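Local coordinates for protein ammonium transporter (Kuenenia stuttgartiensis, PDB 6EU6) that probably senses ammonium at the membrane as the Amt-type module of a sensor histidine kinase, passing the signal to the cell interior, at residues R118-G127 with F379-V390; L237-S248 with S284-V293. All blocks are in the same frame, centred on the assembly; numbering follows the deposited sequence.

Interaction 1 (R118-G127 with F379-V390); sequences RSGFIPNIAG and FLCLKKVKRLRV. With LMT (dodecyl-beta-D-maltoside), chain E.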
loop_
_atom_site.group_PDB
_atom_site.type_symbol
_atom_site.label_atom_id
_atom_site.label_comp_id
_atom_site.label_asym_id
_atom_site.label_seq_id
_atom_site.Cartn_x
_atom_site.Cartn_y
_atom_site.Cartn_z
ATOM N N ARG A 118 7.754 -27.536 -4.171
ATOM C CA ARG A 118 7.871 -28.879 -4.747
ATOM C C ARG A 118 6.737 -29.296 -5.652
ATOM O O ARG A 118 6.851 -30.290 -6.353
ATOM C CB ARG A 118 8.142 -29.913 -3.670
ATOM C CG ARG A 118 6.902 -30.418 -2.899
ATOM C CD ARG A 118 6.287 -29.358 -1.988
ATOM N NE ARG A 118 5.340 -29.941 -1.028
ATOM C CZ ARG A 118 4.592 -29.290 -0.154
ATOM N NH1 ARG A 118 4.714 -27.972 -0.025
ATOM N NH2 ARG A 118 3.744 -29.935 0.616
ATOM N N SER A 119 5.652 -28.546 -5.679
ATOM C CA SER A 119 4.656 -28.761 -6.661
ATOM C C SER A 119 5.095 -28.142 -7.969
ATOM O O SER A 119 5.878 -27.132 -7.988
ATOM C CB SER A 119 3.314 -28.216 -6.201
ATOM O OG SER A 119 3.305 -26.823 -6.098
ATOM N N GLY A 120 4.575 -28.692 -9.076
ATOM C CA GLY A 120 4.779 -28.090 -10.385
ATOM C C GLY A 120 3.756 -27.050 -10.698
ATOM O O GLY A 120 2.714 -26.909 -9.988
ATOM N N PHE A 121 4.030 -26.298 -11.764
ATOM C CA PHE A 121 3.131 -25.223 -12.212
ATOM C C PHE A 121 1.670 -25.631 -12.490
ATOM O O PHE A 121 0.722 -24.991 -12.041
ATOM C CB PHE A 121 3.702 -24.584 -13.436
ATOM C CG PHE A 121 3.058 -23.297 -13.779
ATOM C CD1 PHE A 121 3.138 -22.223 -12.919
ATOM C CD2 PHE A 121 2.382 -23.136 -14.981
ATOM C CE1 PHE A 121 2.550 -20.995 -13.241
ATOM C CE2 PHE A 121 1.790 -21.936 -15.306
ATOM C CZ PHE A 121 1.896 -20.849 -14.438
ATOM N N ILE A 122 1.467 -26.724 -13.170
ATOM C CA ILE A 122 0.120 -27.081 -13.602
ATOM C C ILE A 122 -0.835 -27.342 -12.435
ATOM O O ILE A 122 -1.986 -26.893 -12.440
ATOM C CB ILE A 122 0.151 -28.302 -14.583
ATOM C CG1 ILE A 122 0.792 -27.916 -15.946
ATOM C CG2 ILE A 122 -1.246 -28.881 -14.768
ATOM C CD1 ILE A 122 0.286 -26.643 -16.553
ATOM N N PRO A 123 -0.399 -28.101 -11.441
ATOM C CA PRO A 123 -1.264 -28.256 -10.248
ATOM C C PRO A 123 -1.695 -26.907 -9.630
ATOM O O PRO A 123 -2.800 -26.777 -9.095
ATOM C CB PRO A 123 -0.373 -29.071 -9.267
ATOM C CG PRO A 123 0.621 -29.770 -10.146
ATOM C CD PRO A 123 0.789 -28.988 -11.407
ATOM N N ASN A 124 -0.829 -25.900 -9.688
ATOM C CA ASN A 124 -1.190 -24.612 -9.154
ATOM C C ASN A 124 -2.262 -23.942 -9.999
ATOM O O ASN A 124 -3.334 -23.593 -9.505
ATOM C CB ASN A 124 0.024 -23.735 -9.049
ATOM C CG ASN A 124 0.866 -24.078 -7.832
ATOM O OD1 ASN A 124 0.686 -23.514 -6.776
ATOM N ND2 ASN A 124 1.748 -25.054 -7.967
ATOM N N ILE A 125 -1.988 -23.733 -11.285
ATOM C CA ILE A 125 -2.934 -23.035 -12.107
ATOM C C ILE A 125 -4.253 -23.823 -12.262
ATOM O O ILE A 125 -5.336 -23.224 -12.253
ATOM C CB ILE A 125 -2.390 -22.656 -13.459
ATOM C CG1 ILE A 125 -1.946 -23.889 -14.228
ATOM C CG2 ILE A 125 -1.215 -21.742 -13.280
ATOM C CD1 ILE A 125 -1.549 -23.533 -15.646
ATOM N N ALA A 126 -4.172 -25.139 -12.364
ATOM C CA ALA A 126 -5.412 -25.898 -12.534
ATOM C C ALA A 126 -6.190 -25.901 -11.207
ATOM O O ALA A 126 -7.408 -25.883 -11.178
ATOM C CB ALA A 126 -5.088 -27.324 -12.948
ATOM N N GLY A 127 -5.476 -25.977 -10.095
ATOM C CA GLY A 127 -6.089 -25.875 -8.764
ATOM C C GLY A 127 -6.842 -24.577 -8.584
ATOM O O GLY A 127 -7.970 -24.550 -8.092
ATOM N N PHE A 379 -7.224 -33.520 -7.062
ATOM C CA PHE A 379 -5.804 -33.811 -7.210
ATOM C C PHE A 379 -5.503 -35.294 -7.497
ATOM O O PHE A 379 -4.476 -35.565 -8.103
ATOM C CB PHE A 379 -4.966 -33.293 -6.046
ATOM C CG PHE A 379 -4.891 -31.792 -6.052
ATOM C CD1 PHE A 379 -4.077 -31.138 -6.992
ATOM C CD2 PHE A 379 -5.613 -31.043 -5.178
ATOM C CE1 PHE A 379 -4.042 -29.753 -7.085
ATOM C CE2 PHE A 379 -5.581 -29.639 -5.247
ATOM C CZ PHE A 379 -4.770 -29.000 -6.186
ATOM N N LEU A 380 -6.396 -36.195 -7.099
ATOM C CA LEU A 380 -6.273 -37.600 -7.485
ATOM C C LEU A 380 -6.452 -37.718 -8.967
ATOM O O LEU A 380 -5.656 -38.362 -9.615
ATOM C CB LEU A 380 -7.308 -38.487 -6.789
ATOM C CG LEU A 380 -6.939 -38.867 -5.360
ATOM C CD1 LEU A 380 -8.188 -39.364 -4.656
ATOM C CD2 LEU A 380 -5.782 -39.894 -5.214
ATOM N N CYS A 381 -7.475 -37.081 -9.520
ATOM C CA CYS A 381 -7.713 -37.156 -10.959
ATOM C C CYS A 381 -6.646 -36.458 -11.712
ATOM O O CYS A 381 -6.176 -36.994 -12.699
ATOM C CB CYS A 381 -9.058 -36.604 -11.387
ATOM S SG CYS A 381 -10.387 -37.512 -10.584
ATOM N N LEU A 382 -6.204 -35.284 -11.256
ATOM C CA LEU A 382 -5.068 -34.640 -11.944
ATOM C C LEU A 382 -3.787 -35.509 -11.961
ATOM O O LEU A 382 -3.036 -35.521 -12.921
ATOM C CB LEU A 382 -4.784 -33.256 -11.325
ATOM C CG LEU A 382 -3.732 -32.380 -11.972
ATOM C CD1 LEU A 382 -4.134 -32.089 -13.417
ATOM C CD2 LEU A 382 -3.506 -31.046 -11.238
ATOM N N LYS A 383 -3.489 -36.145 -10.856
ATOM C CA LYS A 383 -2.259 -36.846 -10.716
ATOM C C LYS A 383 -2.246 -37.968 -11.796
ATOM O O LYS A 383 -1.209 -38.321 -12.314
ATOM C CB LYS A 383 -2.160 -37.417 -9.312
ATOM C CG LYS A 383 -0.881 -38.168 -9.037
ATOM C CD LYS A 383 -0.811 -38.668 -7.614
ATOM C CE LYS A 383 0.444 -39.477 -7.356
ATOM N NZ LYS A 383 0.252 -40.251 -6.092
ATOM N N LYS A 384 -3.413 -38.470 -12.156
ATOM C CA LYS A 384 -3.513 -39.526 -13.134
ATOM C C LYS A 384 -3.068 -39.072 -14.492
ATOM O O LYS A 384 -2.685 -39.899 -15.292
ATOM C CB LYS A 384 -4.922 -40.155 -13.181
ATOM C CG LYS A 384 -5.129 -41.103 -12.008
ATOM C CD LYS A 384 -6.575 -41.479 -11.705
ATOM C CE LYS A 384 -6.592 -42.340 -10.446
ATOM N NZ LYS A 384 -7.954 -42.726 -10.012
ATOM N N VAL A 385 -3.098 -37.783 -14.779
ATOM C CA VAL A 385 -2.630 -37.304 -16.073
ATOM C C VAL A 385 -1.407 -36.358 -16.061
ATOM O O VAL A 385 -0.855 -36.061 -17.123
ATOM C CB VAL A 385 -3.762 -36.658 -16.863
ATOM C CG1 VAL A 385 -4.962 -37.611 -16.901
ATOM C CG2 VAL A 385 -4.148 -35.305 -16.317
ATOM N N LYS A 386 -1.001 -35.867 -14.890
ATOM C CA LYS A 386 0.171 -35.000 -14.777
ATOM C C LYS A 386 0.669 -35.132 -13.359
ATOM O O LYS A 386 -0.122 -34.917 -12.417
ATOM C CB LYS A 386 -0.154 -33.555 -15.097
ATOM C CG LYS A 386 1.077 -32.650 -15.225
ATOM C CD LYS A 386 1.599 -32.596 -16.662
ATOM C CE LYS A 386 3.104 -32.827 -16.778
ATOM N NZ LYS A 386 3.548 -34.217 -16.422
ATOM N N ARG A 387 1.935 -35.517 -13.207
ATOM C CA ARG A 387 2.565 -35.609 -11.892
ATOM C C ARG A 387 2.490 -34.217 -11.164
ATOM O O ARG A 387 2.591 -33.156 -11.767
ATOM C CB ARG A 387 3.995 -36.163 -11.948
ATOM C CG ARG A 387 4.101 -37.700 -11.831
ATOM C CD ARG A 387 3.359 -38.367 -10.651
ATOM N NE ARG A 387 3.921 -38.057 -9.314
ATOM C CZ ARG A 387 3.352 -37.300 -8.355
ATOM N NH1 ARG A 387 2.179 -36.765 -8.499
ATOM N NH2 ARG A 387 3.955 -37.110 -7.212
ATOM N N LEU A 388 2.244 -34.287 -9.868
ATOM C CA LEU A 388 1.923 -33.119 -9.073
ATOM C C LEU A 388 3.197 -32.461 -8.624
ATOM O O LEU A 388 3.166 -31.235 -8.355
ATOM C CB LEU A 388 1.038 -33.489 -7.851
ATOM C CG LEU A 388 -0.292 -34.149 -8.141
ATOM C CD1 LEU A 388 -1.049 -34.430 -6.865
ATOM C CD2 LEU A 388 -1.117 -33.364 -9.176
ATOM N N ARG A 389 4.260 -33.259 -8.420
ATOM C CA ARG A 389 5.529 -32.696 -7.990
ATOM C C ARG A 389 6.525 -32.513 -9.095
ATOM O O ARG A 389 6.470 -33.177 -10.127
ATOM C CB ARG A 389 6.277 -33.526 -7.007
ATOM C CG ARG A 389 5.547 -34.153 -5.945
ATOM C CD ARG A 389 6.481 -35.101 -5.233
ATOM N NE ARG A 389 7.598 -34.475 -4.518
ATOM C CZ ARG A 389 7.664 -34.216 -3.213
ATOM N NH1 ARG A 389 6.633 -34.412 -2.381
ATOM N NH2 ARG A 389 8.777 -33.741 -2.720
ATOM N N VAL A 390 7.492 -31.652 -8.836
ATOM C CA VAL A 390 8.673 -31.566 -9.677
ATOM C C VAL A 390 9.640 -32.710 -9.302
ATOM O O VAL A 390 9.480 -33.378 -8.264
ATOM C CB VAL A 390 9.381 -30.189 -9.589
ATOM C CG1 VAL A 390 8.426 -29.072 -9.867
ATOM C CG2 VAL A 390 10.094 -29.970 -8.223
HETATM C C1B LMT E . 7.142 -29.938 -13.443
HETATM C C2B LMT E . 8.669 -30.260 -13.543
HETATM C C3B LMT E . 8.896 -31.442 -14.477
HETATM C C4B LMT E . 8.116 -32.576 -13.878
HETATM C C5B LMT E . 6.639 -32.287 -13.868
HETATM C C6B LMT E . 5.896 -33.537 -13.365
HETATM O O1B LMT E . 6.648 -29.554 -14.721
HETATM O O2B LMT E . 9.422 -29.167 -14.086
HETATM O O3B LMT E . 10.256 -31.883 -14.587
HETATM O "O4'" LMT E . 8.362 -33.776 -14.623
HETATM O O5B LMT E . 6.396 -31.096 -13.066
HETATM O O6B LMT E . 6.674 -34.360 -12.424
HETATM C "C1'" LMT E . 5.015 -26.411 -16.804
HETATM C "C2'" LMT E . 6.115 -26.174 -15.841
HETATM C "C3'" LMT E . 6.826 -27.404 -15.501
HETATM C "C4'" LMT E . 5.912 -28.348 -14.862
HETATM C "C5'" LMT E . 4.662 -28.514 -15.760
HETATM C "C6'" LMT E . 3.623 -29.357 -15.053
HETATM O "O1'" LMT E . 4.396 -25.184 -17.125
HETATM O "O2'" LMT E . 7.090 -25.359 -16.429
HETATM O "O3'" LMT E . 7.871 -27.180 -14.574
HETATM O "O5'" LMT E . 4.094 -27.277 -16.163
HETATM O "O6'" LMT E . 3.344 -28.977 -13.692
HETATM C C1 LMT E . 3.314 -25.348 -18.082
HETATM C C2 LMT E . 2.809 -23.974 -18.547
HETATM C C3 LMT E . 1.533 -24.035 -19.382
HETATM C C4 LMT E . 1.049 -22.639 -19.846
HETATM C C5 LMT E . -0.263 -22.190 -19.191
HETATM C C6 LMT E . -1.308 -21.522 -20.083
HETATM C C7 LMT E . -2.322 -20.752 -19.213
HETATM C C8 LMT E . -3.786 -21.107 -19.454
HETATM C C9 LMT E . -4.793 -20.336 -18.558
HETATM C C10 LMT E . -6.281 -20.408 -19.062
HETATM C C11 LMT E . -7.429 -20.566 -18.007
HETATM C C12 LMT E . -8.399 -19.386 -17.793
#
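Arg118 meets Arg389 and Val390 across the contact, while Pro123, on the same segment, packs against Leu382 and Leu388. Arg118 O accepts a hydrogen bond from Val390 N at 2.9 Å, nearly straight at 162°. The Arg118 side chain starts between the backbone N and the carbonyl carbon (chi1 82°), which lays Arg118 CG over one face of the Arg389 guanidinium, toward its rim, 3.8 Å from Arg389 NH2. The two guanidinium planes stand 62° apart, and each charged end is drawn elsewhere: Arg118 bonds to backbone oxygens including that of Asp317, while Arg389 donates to Val185 O and forms a salt bridge with Glu395. Gly120 N returns the backbone pairing, donating to Leu388 O at 3.0 Å, so the loop before helix 121-144 is tied to the chain leaving helix 353-385 by a single beta bridge between Ser119 and Arg389. This places the start of one transmembrane helix of the Amt fold against the exit of its last long helix. Pro123 then wedges into the junction. Pro123 CG sits 3.4 Å from Leu388 O, and Pro123 CA meets Leu382 CD2 at 3.7 Å. The Phe379 ring turns its edge, in plane, to Pro123 O. A dodecyl maltoside headgroup bridges both segments, its O6' accepting from Ile122 N at 3.0 Å and its O6B donating to Arg389 O at 2.6 Å.

Interaction 2 (L237-S248 with S284-V293); sequences LVILNTNMAAAS and SNMVTPVSAV
Ala292 lies at the apolar centre, its methyl group pressed between turns of the helix carrying residues 237-248: Ala292 CB is 3.8 Å from Asn241 CB. Small residues continue the seam, where Ala245 CA makes a CA-H...O contact with Ala292 O at 3.5 Å. With so little side chain between them, the axes of 237-248 and 289-293 approach to 7.9 Å at an angle of 29°. Pro289 flanks this centre, and the side chains of Leu237 and Leu240 lie roughly perpendicular to that of Pro289, Leu240 CD2 coming to 4.0 Å from Pro289 CG. Further along, Met244 runs alongside Val293; the bent methionine chain brings Met244 CE to 3.9 Å from Val293 CG2. Ser248 closes that end with OG against the valine methyls, while its hydroxyl donates back to Met244 O.

The polar edge belongs to Asn241. With CG anti to the carbonyl carbon (chi1 -71°), its amide reaches the turn before the second helix, and Asn241 ND2 donates both to Ser284 O at 3.0 Å and to Val287 O at 3.0 Å. The first bond is straighter, at 160°, and lies in the amide plane; the second is more bent and comes from above the carbonyl plane of Val287. Two bonds thus fix the amide's rotation, with OD1 turned toward Pro289. Leu56 of a neighbouring subunit packs on Met244 and Ser248, setting this near-parallel pair, part of the Amt helical bundle of each subunit, beside a subunit interface of the Amt trimer.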
loop_
_atom_site.group_PDB
_atom_site.type_symbol
_atom_site.label_atom_id
_atom_site.label_comp_id
_atom_site.label_asym_id
_atom_site.label_seq_id
_atom_site.Cartn_x
_atom_site.Cartn_y
_atom_site.Cartn_z
ATOM N N LEU A 237 -16.231 0.337 14.138
ATOM C CA LEU A 237 -16.307 -0.787 15.069
ATOM C C LEU A 237 -15.680 -2.004 14.436
ATOM O O LEU A 237 -14.918 -2.705 15.098
ATOM C CB LEU A 237 -17.777 -1.065 15.479
ATOM C CG LEU A 237 -18.069 -2.341 16.302
ATOM C CD1 LEU A 237 -17.315 -2.294 17.587
ATOM C CD2 LEU A 237 -19.585 -2.420 16.543
ATOM N N VAL A 238 -16.039 -2.276 13.174
ATOM C CA VAL A 238 -15.574 -3.510 12.511
ATOM C C VAL A 238 -14.035 -3.456 12.398
ATOM O O VAL A 238 -13.326 -4.431 12.628
ATOM C CB VAL A 238 -16.184 -3.610 11.130
ATOM C CG1 VAL A 238 -15.479 -4.679 10.314
ATOM C CG2 VAL A 238 -17.664 -3.923 11.308
ATOM N N ILE A 239 -13.545 -2.292 11.967
ATOM C CA ILE A 239 -12.075 -2.148 11.776
ATOM C C ILE A 239 -11.299 -2.197 13.080
ATOM O O ILE A 239 -10.256 -2.812 13.149
ATOM C CB ILE A 239 -11.827 -0.896 10.949
ATOM C CG1 ILE A 239 -12.260 -1.275 9.530
ATOM C CG2 ILE A 239 -10.360 -0.491 10.998
ATOM C CD1 ILE A 239 -12.136 -0.277 8.440
ATOM N N LEU A 240 -11.820 -1.534 14.102
ATOM C CA LEU A 240 -11.243 -1.606 15.432
ATOM C C LEU A 240 -11.239 -3.040 15.940
ATOM O O LEU A 240 -10.212 -3.542 16.383
ATOM C CB LEU A 240 -12.004 -0.689 16.396
ATOM C CG LEU A 240 -11.487 -0.756 17.850
ATOM C CD1 LEU A 240 -10.008 -0.282 17.950
ATOM C CD2 LEU A 240 -12.348 0.026 18.843
ATOM N N ASN A 241 -12.343 -3.775 15.760
ATOM C CA ASN A 241 -12.315 -5.148 16.183
ATOM C C ASN A 241 -11.310 -5.963 15.388
ATOM O O ASN A 241 -10.666 -6.873 15.934
ATOM C CB ASN A 241 -13.693 -5.810 16.021
ATOM C CG ASN A 241 -14.703 -5.320 17.014
ATOM O OD1 ASN A 241 -14.375 -4.759 18.087
ATOM N ND2 ASN A 241 -15.979 -5.507 16.654
ATOM N N THR A 242 -11.199 -5.721 14.070
ATOM C CA THR A 242 -10.238 -6.466 13.305
ATOM C C THR A 242 -8.820 -6.233 13.871
ATOM O O THR A 242 -8.074 -7.128 14.050
ATOM C CB THR A 242 -10.348 -6.025 11.829
ATOM O OG1 THR A 242 -11.670 -6.353 11.381
ATOM C CG2 THR A 242 -9.327 -6.712 10.974
ATOM N N ASN A 243 -8.501 -4.978 14.193
ATOM C CA ASN A 243 -7.203 -4.622 14.690
ATOM C C ASN A 243 -6.939 -5.269 16.041
ATOM O O ASN A 243 -5.830 -5.800 16.342
ATOM C CB ASN A 243 -7.047 -3.132 14.831
ATOM C CG ASN A 243 -5.605 -2.760 15.031
ATOM O OD1 ASN A 243 -4.804 -2.816 14.103
ATOM N ND2 ASN A 243 -5.259 -2.350 16.264
ATOM N N MET A 244 -7.955 -5.229 16.870
ATOM C CA MET A 244 -7.759 -5.751 18.202
ATOM C C MET A 244 -7.593 -7.264 18.191
ATOM O O MET A 244 -6.860 -7.782 19.026
ATOM C CB MET A 244 -8.917 -5.341 19.162
ATOM C CG MET A 244 -9.095 -3.858 19.308
ATOM S SD MET A 244 -7.594 -3.047 19.808
ATOM C CE MET A 244 -7.189 -3.846 21.376
ATOM N N ALA A 245 -8.279 -7.991 17.294
ATOM C CA ALA A 245 -8.112 -9.438 17.228
ATOM C C ALA A 245 -6.662 -9.749 16.822
ATOM O O ALA A 245 -6.045 -10.637 17.434
ATOM C CB ALA A 245 -9.093 -10.149 16.276
ATOM N N ALA A 246 -6.126 -9.068 15.787
ATOM C CA ALA A 246 -4.745 -9.270 15.345
ATOM C C ALA A 246 -3.760 -8.978 16.486
ATOM O O ALA A 246 -2.821 -9.769 16.774
ATOM C CB ALA A 246 -4.402 -8.409 14.156
ATOM N N ALA A 247 -3.971 -7.861 17.143
ATOM C CA ALA A 247 -3.008 -7.444 18.162
ATOM C C ALA A 247 -3.037 -8.429 19.352
ATOM O O ALA A 247 -2.004 -8.860 19.827
ATOM C CB ALA A 247 -3.362 -6.076 18.634
ATOM N N SER A 248 -4.217 -8.849 19.757
ATOM C CA SER A 248 -4.336 -9.800 20.878
ATOM C C SER A 248 -3.788 -11.135 20.479
ATOM O O SER A 248 -3.184 -11.790 21.301
ATOM C CB SER A 248 -5.793 -9.965 21.395
ATOM O OG SER A 248 -6.320 -8.641 21.448
ATOM N N SER A 284 -16.712 -9.816 12.948
ATOM C CA SER A 284 -16.240 -8.492 13.384
ATOM C C SER A 284 -17.350 -7.442 13.440
ATOM O O SER A 284 -17.172 -6.432 14.094
ATOM C CB SER A 284 -15.069 -8.006 12.506
ATOM O OG SER A 284 -15.512 -8.022 11.190
ATOM N N ASN A 285 -18.499 -7.652 12.774
ATOM C CA ASN A 285 -19.592 -6.687 12.826
ATOM C C ASN A 285 -20.517 -6.895 14.034
ATOM O O ASN A 285 -21.387 -6.057 14.291
ATOM C CB ASN A 285 -20.442 -6.801 11.574
ATOM C CG ASN A 285 -21.112 -8.191 11.441
ATOM O OD1 ASN A 285 -20.526 -9.247 11.751
ATOM N ND2 ASN A 285 -22.328 -8.191 10.975
ATOM N N MET A 286 -20.323 -7.961 14.792
ATOM C CA MET A 286 -21.322 -8.355 15.805
ATOM C C MET A 286 -20.797 -8.574 17.165
ATOM O O MET A 286 -21.556 -8.989 18.054
ATOM C CB MET A 286 -22.140 -9.592 15.356
ATOM C CG MET A 286 -21.406 -10.838 15.000
ATOM S SD MET A 286 -22.382 -12.139 14.106
ATOM C CE MET A 286 -23.031 -11.232 12.818
ATOM N N VAL A 287 -19.526 -8.255 17.361
ATOM C CA VAL A 287 -18.871 -8.434 18.664
ATOM C C VAL A 287 -18.378 -7.084 19.144
ATOM O O VAL A 287 -18.315 -6.135 18.370
ATOM C CB VAL A 287 -17.723 -9.462 18.641
ATOM C CG1 VAL A 287 -18.209 -10.779 18.075
ATOM C CG2 VAL A 287 -16.486 -8.988 17.835
ATOM N N THR A 288 -18.095 -7.006 20.432
ATOM C CA THR A 288 -17.500 -5.830 21.078
ATOM C C THR A 288 -15.956 -5.914 20.973
ATOM O O THR A 288 -15.389 -6.999 20.802
ATOM C CB THR A 288 -17.870 -5.777 22.615
ATOM O OG1 THR A 288 -17.332 -6.936 23.278
ATOM C CG2 THR A 288 -19.392 -5.688 22.873
ATOM N N PRO A 289 -15.268 -4.793 21.156
ATOM C CA PRO A 289 -13.825 -4.876 21.090
ATOM C C PRO A 289 -13.210 -5.829 22.118
ATOM O O PRO A 289 -12.249 -6.533 21.770
ATOM C CB PRO A 289 -13.381 -3.442 21.346
ATOM C CG PRO A 289 -14.515 -2.614 20.877
ATOM C CD PRO A 289 -15.748 -3.406 21.240
ATOM N N VAL A 290 -13.785 -5.918 23.343
ATOM C CA VAL A 290 -13.270 -6.874 24.284
ATOM C C VAL A 290 -13.470 -8.310 23.834
ATOM O O VAL A 290 -12.570 -9.114 24.006
ATOM C CB VAL A 290 -13.760 -6.646 25.766
ATOM C CG1 VAL A 290 -13.327 -7.785 26.676
ATOM C CG2 VAL A 290 -13.116 -5.380 26.315
ATOM N N SER A 291 -14.588 -8.649 23.217
ATOM C CA SER A 291 -14.724 -10.013 22.704
ATOM C C SER A 291 -13.738 -10.291 21.540
ATOM O O SER A 291 -13.295 -11.460 21.313
ATOM C CB SER A 291 -16.116 -10.245 22.194
ATOM O OG SER A 291 -17.092 -9.982 23.154
ATOM N N ALA A 292 -13.459 -9.251 20.753
ATOM C CA ALA A 292 -12.449 -9.366 19.622
ATOM C C ALA A 292 -11.104 -9.696 20.230
ATOM O O ALA A 292 -10.383 -10.525 19.705
ATOM C CB ALA A 292 -12.422 -8.109 18.796
ATOM N N VAL A 293 -10.756 -9.055 21.361
ATOM C CA VAL A 293 -9.541 -9.376 22.086
ATOM C C VAL A 293 -9.531 -10.873 22.554
ATOM O O VAL A 293 -8.547 -11.616 22.369
ATOM C CB VAL A 293 -9.356 -8.407 23.241
ATOM C CG1 VAL A 293 -8.293 -8.943 24.202
ATOM C CG2 VAL A 293 -8.981 -7.046 22.762
#

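Interactions 1 and 2 lie on opposite sides of the chain's centre, with their centres 39 Å apart and their nearest atoms about 26 Å apart, and they do not touch. Residues 237-293 fall within the sequence spanned by 118-390, so the segments of interaction 1 flank those of interaction 2 along the chain. Their surroundings differ: a dodecyl maltoside lies against interaction 1, where no other protein chain of the assembly touches either segment, whereas a second subunit borders interaction 2. The nonyl maltoside pocket, which includes Pro187, is closer to interaction 1; the side chain of Arg389 is about 8 Å from that ligand.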